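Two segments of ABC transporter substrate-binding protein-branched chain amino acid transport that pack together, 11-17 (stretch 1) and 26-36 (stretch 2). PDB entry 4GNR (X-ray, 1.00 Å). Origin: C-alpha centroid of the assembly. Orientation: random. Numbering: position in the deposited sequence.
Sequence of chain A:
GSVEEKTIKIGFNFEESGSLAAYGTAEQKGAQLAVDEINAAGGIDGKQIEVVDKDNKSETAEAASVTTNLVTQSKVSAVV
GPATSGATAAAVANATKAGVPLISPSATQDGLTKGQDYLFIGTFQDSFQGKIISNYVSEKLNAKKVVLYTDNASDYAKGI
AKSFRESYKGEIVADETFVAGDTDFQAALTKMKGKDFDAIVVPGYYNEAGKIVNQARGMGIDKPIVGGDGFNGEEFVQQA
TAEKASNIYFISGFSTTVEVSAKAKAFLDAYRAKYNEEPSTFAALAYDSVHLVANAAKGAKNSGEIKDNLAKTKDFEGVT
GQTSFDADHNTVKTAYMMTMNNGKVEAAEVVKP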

# COMPACT_ATOMS: atom_id res chain seq x y z
N GLY A 11 -13.85 12.70 -4.39
CA GLY A 11 -12.64 13.31 -3.87
C GLY A 11 -11.49 12.32 -3.83
O GLY A 11 -11.71 11.13 -3.63
N PHE A 12 -10.29 12.84 -4.05
CA PHE A 12 -9.06 12.11 -3.79
C PHE A 12 -8.42 12.79 -2.56
O PHE A 12 -8.35 14.04 -2.50
N ASN A 13 -7.92 11.98 -1.63
CA ASN A 13 -7.21 12.47 -0.43
C ASN A 13 -5.91 11.67 -0.38
O ASN A 13 -5.89 10.58 0.20
N PHE A 14 -4.87 12.17 -1.05
CA PHE A 14 -3.65 11.40 -1.21
C PHE A 14 -2.41 12.13 -0.71
O PHE A 14 -2.31 13.36 -0.76
N GLU A 15 -1.43 11.32 -0.32
CA GLU A 15 -0.10 11.75 0.13
C GLU A 15 0.71 12.08 -1.15
O GLU A 15 1.49 11.28 -1.65
N GLU A 16 0.47 13.27 -1.69
CA GLU A 16 1.07 13.71 -2.96
C GLU A 16 2.40 14.43 -2.78
O GLU A 16 3.16 14.60 -3.73
N SER A 17 2.66 14.90 -1.56
CA SER A 17 3.91 15.53 -1.17
C SER A 17 4.23 15.03 0.24
O SER A 17 3.37 14.44 0.90
N ALA A 26 1.56 7.64 -6.67
CA ALA A 26 1.23 6.44 -7.46
C ALA A 26 -0.30 6.26 -7.49
O ALA A 26 -0.89 5.94 -8.52
N GLU A 27 -0.92 6.43 -6.33
CA GLU A 27 -2.38 6.25 -6.22
C GLU A 27 -3.13 7.33 -7.01
O GLU A 27 -4.12 7.04 -7.67
N GLN A 28 -2.65 8.57 -6.92
CA GLN A 28 -3.23 9.66 -7.70
C GLN A 28 -3.22 9.28 -9.20
O GLN A 28 -4.21 9.45 -9.91
N LYS A 29 -2.06 8.81 -9.67
CA LYS A 29 -1.93 8.45 -11.09
C LYS A 29 -2.84 7.29 -11.47
O LYS A 29 -3.48 7.31 -12.54
N GLY A 30 -2.86 6.24 -10.65
CA GLY A 30 -3.73 5.10 -10.99
C GLY A 30 -5.22 5.47 -10.94
O GLY A 30 -6.00 5.06 -11.81
N ALA A 31 -5.61 6.21 -9.90
CA ALA A 31 -7.00 6.64 -9.75
C ALA A 31 -7.42 7.56 -10.90
O ALA A 31 -8.51 7.42 -11.45
N GLN A 32 -6.56 8.51 -11.24
CA GLN A 32 -6.91 9.45 -12.32
C GLN A 32 -7.03 8.72 -13.67
O GLN A 32 -7.87 9.08 -14.50
N LEU A 33 -6.17 7.72 -13.90
CA LEU A 33 -6.25 6.93 -15.13
C LEU A 33 -7.63 6.26 -15.22
O LEU A 33 -8.28 6.29 -16.27
N ALA A 34 -8.07 5.65 -14.12
CA ALA A 34 -9.39 5.01 -14.10
C ALA A 34 -10.49 6.05 -14.39
O ALA A 34 -11.40 5.78 -15.19
N VAL A 35 -10.44 7.20 -13.71
CA VAL A 35 -11.45 8.23 -13.95
C VAL A 35 -11.48 8.64 -15.43
O VAL A 35 -12.54 8.76 -16.04
N ASP A 36 -10.31 8.90 -15.98
CA ASP A 36 -10.23 9.34 -17.38
C ASP A 36 -10.87 8.33 -18.31
O ASP A 36 -11.59 8.69 -19.25

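Which side chains of the strand face the helix? Strand residues 11-14 run nearly antiparallel to the helix, at 161°, and alternation sends Phe 12 and Phe 14 toward it while Asn 13 lies out of reach. Both phenylalanines adopt the m rotamer, chi1 -62° and -68°, and their rings reach the helix, whose axis comes within 9.0 Å of the strand's.

What receives the rings? Ala 31 meets both: its CB lies 3.6 Å from Phe 12 CZ and 4.1 Å from Phe 14 CE2, at the edge of the Phe 14 ring. Gln 28 CA lies 3.7 Å from Phe 14 CD2, and its side chain, t at chi1 and chi2, starts out sideways. Val 35, chi1 t, adds CG2 at 4.1 Å from Phe 12 CZ.

How does Glu 27 fit beside an aromatic ring? Its CA-to-CB bond points toward the strand and lays CB over the Phe 14 face, 3.9 Å from the ring centroid, in a CH-pi contact; chi1 m and chi2 t then lead on to OE1, 3.5 Å from Phe 14 CE1.

Do the polar side chains bond across the contact? None does directly. Glu 16 (m, t) brings OE2 to 3.3 Å from Gln 28 NE2, but the angle is poor. A water links the stretches, its O 2.8 Å from Gln 28 OE1 and, in a weak bond, 3.5 Å from backbone Glu 16 O; it donates to both. Gln 32, t then p, bends so that NE2 donates to Asp 36 OD1 at 2.9 Å.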

# COMPACT_ATOMS: atom_id res chain seq x y z
CB PHE A 12 -8.02 12.13 -4.91
CG PHE A 12 -8.42 11.53 -6.24
CD1 PHE A 12 -9.53 10.73 -6.41
CD2 PHE A 12 -7.56 11.72 -7.32
CE1 PHE A 12 -9.81 10.17 -7.65
CE2 PHE A 12 -7.82 11.15 -8.55
CZ PHE A 12 -8.96 10.38 -8.72
CB ASN A 13 -8.07 12.25 0.80
CG ASN A 13 -7.43 12.76 2.07
OD1 ASN A 13 -6.26 13.14 2.09
ND2 ASN A 13 -8.21 12.78 3.16
CB PHE A 14 -3.41 11.01 -2.69
CG PHE A 14 -4.39 10.00 -3.25
CD1 PHE A 14 -4.62 8.77 -2.62
CD2 PHE A 14 -4.98 10.22 -4.51
CE1 PHE A 14 -5.47 7.82 -3.21
CE2 PHE A 14 -5.80 9.27 -5.08
CZ PHE A 14 -6.05 8.07 -4.43
CB GLU A 15 0.57 10.63 0.89
CG GLU A 15 -0.11 10.14 2.20
CD GLU A 15 -1.25 9.13 2.09
OE1 GLU A 15 -1.98 9.10 1.08
OE2 GLU A 15 -1.44 8.39 3.09
CB GLU A 16 0.06 14.50 -3.80
CG GLU A 16 -1.12 13.63 -4.21
CD GLU A 16 -2.32 14.37 -4.77
OE1 GLU A 16 -2.34 15.62 -4.84
OE2 GLU A 16 -3.30 13.63 -5.12
CB SER A 17 3.84 17.05 -1.20
OG SER A 17 2.92 17.54 -0.26
CB ALA A 26 1.90 5.22 -6.88
CB GLU A 27 -2.82 6.14 -4.77
CG GLU A 27 -2.20 4.90 -4.16
CD GLU A 27 -2.75 4.46 -2.83
OE1 GLU A 27 -3.77 4.92 -2.32
OE2 GLU A 27 -2.05 3.50 -2.29
CB GLN A 28 -2.42 10.94 -7.45
CG GLN A 28 -2.85 12.14 -8.26
CD GLN A 28 -1.82 13.27 -8.13
OE1 GLN A 28 -0.61 13.03 -8.07
NE2 GLN A 28 -2.30 14.49 -8.11
CB LYS A 29 -0.47 8.16 -11.46
CG LYS A 29 0.39 9.43 -11.49
CD LYS A 29 1.86 9.14 -11.78
CE LYS A 29 2.73 10.39 -11.65
NZ LYS A 29 4.18 10.06 -11.67
CB ALA A 31 -7.18 7.31 -8.40
CB GLN A 32 -5.91 10.59 -12.40
CG GLN A 32 -6.36 11.69 -13.37
CD GLN A 32 -7.60 12.43 -12.89
OE1 GLN A 32 -7.61 12.98 -11.79
NE2 GLN A 32 -8.62 12.51 -13.74
CB LEU A 33 -5.14 5.90 -15.18
CG LEU A 33 -5.12 4.98 -16.41
CD1 LEU A 33 -4.91 5.79 -17.68
CD2 LEU A 33 -4.07 3.89 -16.23
CB ALA A 34 -9.62 4.32 -12.78
CB VAL A 35 -11.24 9.46 -13.05
CG1 VAL A 35 -12.12 10.59 -13.51
CG2 VAL A 35 -11.50 9.09 -11.60
CB ASP A 36 -8.78 9.62 -17.77
CG ASP A 36 -8.21 10.86 -17.08
OD1 ASP A 36 -8.94 11.68 -16.49
OD2 ASP A 36 -6.99 11.02 -17.22
O HOH W 1 1.68 13.99 -6.80